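Local coordinates for protein carbohydrate kinase, pfkB family (Enterococcus faecalis, PDB 3KTN) that probably phosphorylates a sugar acid, most likely 2-keto-3-deoxygluconate, as a kinase of the PfkB (ribokinase-like) family, at residues C194-S200 against L235-G240. Sequence-based numbering, arbitrary orientation.
Sequences CDIVFGS and LEWFAG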
loop_
_atom_site.group_PDB
_atom_site.type_symbol
_atom_site.label_atom_id
_atom_site.label_comp_id
_atom_site.label_asym_id
_atom_site.label_seq_id
_atom_site.Cartn_x
_atom_site.Cartn_y
_atom_site.Cartn_z
ATOM N N CYS A 194 -41.501 20.834 6.023
ATOM C CA CYS A 194 -40.702 20.518 4.840
ATOM C C CYS A 194 -41.313 20.927 3.509
ATOM O O CYS A 194 -42.531 20.943 3.346
ATOM C CB CYS A 194 -40.406 19.018 4.805
ATOM S SG CYS A 194 -39.688 18.392 6.328
ATOM N N ASP A 195 -40.442 21.248 2.556
ATOM C CA ASP A 195 -40.848 21.637 1.212
ATOM C C ASP A 195 -40.453 20.536 0.227
ATOM O O ASP A 195 -41.217 20.189 -0.676
ATOM C CB ASP A 195 -40.169 22.949 0.812
ATOM C CG ASP A 195 -40.582 24.115 1.694
ATOM O OD1 ASP A 195 -41.790 24.442 1.718
ATOM O OD2 ASP A 195 -39.704 24.704 2.363
ATOM N N ILE A 196 -39.251 19.992 0.405
ATOM C CA ILE A 196 -38.744 18.931 -0.466
ATOM C C ILE A 196 -38.419 17.713 0.384
ATOM O O ILE A 196 -37.644 17.799 1.335
ATOM C CB ILE A 196 -37.476 19.388 -1.215
ATOM C CG1 ILE A 196 -37.783 20.659 -2.008
ATOM C CG2 ILE A 196 -36.989 18.284 -2.151
ATOM C CD1 ILE A 196 -36.588 21.242 -2.727
ATOM N N VAL A 197 -39.014 16.577 0.042
ATOM C CA VAL A 197 -38.798 15.360 0.812
ATOM C C VAL A 197 -38.290 14.189 -0.025
ATOM O O VAL A 197 -38.780 13.939 -1.128
ATOM C CB VAL A 197 -40.104 14.938 1.518
ATOM C CG1 VAL A 197 -39.882 13.676 2.324
ATOM C CG2 VAL A 197 -40.597 16.072 2.417
ATOM N N PHE A 198 -37.305 13.477 0.516
ATOM C CA PHE A 198 -36.722 12.316 -0.148
ATOM C C PHE A 198 -37.136 11.056 0.595
ATOM O O PHE A 198 -36.931 10.938 1.802
ATOM C CB PHE A 198 -35.196 12.440 -0.179
ATOM C CG PHE A 198 -34.706 13.580 -1.022
ATOM C CD1 PHE A 198 -34.750 13.507 -2.405
ATOM C CD2 PHE A 198 -34.256 14.753 -0.431
ATOM C CE1 PHE A 198 -34.355 14.591 -3.193
ATOM C CE2 PHE A 198 -33.859 15.841 -1.209
ATOM C CZ PHE A 198 -33.911 15.760 -2.593
ATOM N N GLY A 199 -37.735 10.120 -0.130
ATOM C CA GLY A 199 -38.178 8.885 0.486
ATOM C C GLY A 199 -38.841 7.975 -0.528
ATOM O O GLY A 199 -38.940 8.319 -1.706
ATOM N N SER A 200 -39.307 6.818 -0.074
ATOM C CA SER A 200 -39.955 5.864 -0.969
ATOM C C SER A 200 -41.390 5.559 -0.565
ATOM O O SER A 200 -41.836 5.917 0.526
ATOM C CB SER A 200 -39.179 4.553 -0.980
ATOM O OG SER A 200 -39.325 3.893 0.266
ATOM N N LEU A 235 -46.390 19.515 0.833
ATOM C CA LEU A 235 -45.027 19.396 0.327
ATOM C C LEU A 235 -44.973 19.879 -1.111
ATOM O O LEU A 235 -45.957 19.781 -1.846
ATOM C CB LEU A 235 -44.567 17.940 0.388
ATOM C CG LEU A 235 -44.627 17.292 1.771
ATOM C CD1 LEU A 235 -44.224 15.832 1.667
ATOM C CD2 LEU A 235 -43.718 18.046 2.735
ATOM N N GLU A 236 -43.816 20.399 -1.511
ATOM C CA GLU A 236 -43.619 20.896 -2.865
ATOM C C GLU A 236 -43.074 19.805 -3.794
ATOM O O GLU A 236 -43.551 19.643 -4.922
ATOM C CB GLU A 236 -42.662 22.090 -2.835
ATOM C CG GLU A 236 -42.403 22.723 -4.178
ATOM C CD GLU A 236 -41.509 23.931 -4.066
ATOM O OE1 GLU A 236 -41.102 24.257 -2.931
ATOM O OE2 GLU A 236 -41.211 24.560 -5.104
ATOM N N TRP A 237 -42.084 19.052 -3.310
ATOM C CA TRP A 237 -41.461 17.974 -4.090
ATOM C C TRP A 237 -41.230 16.722 -3.254
ATOM O O TRP A 237 -40.825 16.804 -2.097
ATOM C CB TRP A 237 -40.100 18.424 -4.644
ATOM C CG TRP A 237 -40.118 19.132 -5.972
ATOM C CD1 TRP A 237 -41.181 19.739 -6.567
ATOM C CD2 TRP A 237 -38.990 19.366 -6.831
ATOM N NE1 TRP A 237 -40.790 20.344 -7.739
ATOM C CE2 TRP A 237 -39.447 20.132 -7.924
ATOM C CE3 TRP A 237 -37.633 19.009 -6.778
ATOM C CZ2 TRP A 237 -38.603 20.545 -8.962
ATOM C CZ3 TRP A 237 -36.788 19.421 -7.812
ATOM C CH2 TRP A 237 -37.279 20.183 -8.887
ATOM N N PHE A 238 -41.500 15.563 -3.845
ATOM C CA PHE A 238 -41.273 14.280 -3.189
ATOM C C PHE A 238 -40.491 13.470 -4.215
ATOM O O PHE A 238 -40.944 13.305 -5.348
ATOM C CB PHE A 238 -42.586 13.564 -2.877
ATOM C CG PHE A 238 -42.398 12.228 -2.201
ATOM C CD1 PHE A 238 -42.005 12.156 -0.868
ATOM C CD2 PHE A 238 -42.594 11.041 -2.902
ATOM C CE1 PHE A 238 -41.814 10.916 -0.240
ATOM C CE2 PHE A 238 -42.406 9.804 -2.286
ATOM C CZ PHE A 238 -42.015 9.742 -0.952
ATOM N N ALA A 239 -39.318 12.971 -3.838
ATOM C CA ALA A 239 -38.513 12.209 -4.787
ATOM C C ALA A 239 -37.806 11.009 -4.173
ATOM O O ALA A 239 -37.568 10.951 -2.968
ATOM C CB ALA A 239 -37.502 13.128 -5.462
ATOM N N GLY A 240 -37.481 10.048 -5.029
ATOM C CA GLY A 240 -36.813 8.841 -4.590
ATOM C C GLY A 240 -36.456 7.992 -5.791
ATOM O O GLY A 240 -36.612 8.421 -6.935
#
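V197 and its neighbours pair with W237 to A239 as parallel strands, their axes 20° apart and 4.7 Å at closest approach. Backbone bonds supply the main evidence. V197 gives its N-H to W237 O in a nearly straight bond (2.8 Å), V197 O accepts from A239 N, and G199 N closes on A239 O (3.0 Å). Where the pairing starts, D195 O is gripped twice in its carbonyl plane, by E236 N (2.7 Å) and by W237 N, the shorter bond being the more bent at 143°. CA-H...O contacts from I196 CA to W237 O and from F198 CA to A239 O supplement these bonds.

Side chains alternate between the two faces. On one, I196 CG2 lies alongside W237 CB at 4.0 Å, while the CD1-CE1 side of the F198 ring meets the A239 methyl; helix 278-291 covers F198 and W237. On the other, V197 CG2 touches both methyls of L235, 3.7 Å from CD2, and V197 CG1 approaches F238 CD1. With CG anti to its own N (chi1 180°), the F238 ring reaches forward past the end of strand 196-198, bringing CZ to 3.5 Å from G199 O; I226 and M230 of helix 218-233 pack against it.

Beside the start of the pairing, the carboxylates of D195 and E236 are turned to outside partners, OD2 to V164 N and OE2 to the Y290 hydroxyl.

Helices 201-206 and 218-233 lie in the connection between the strands, making this a beta-alpha-beta crossover within the central sheet of a ribokinase-like alpha/beta fold, away from the magnesium site.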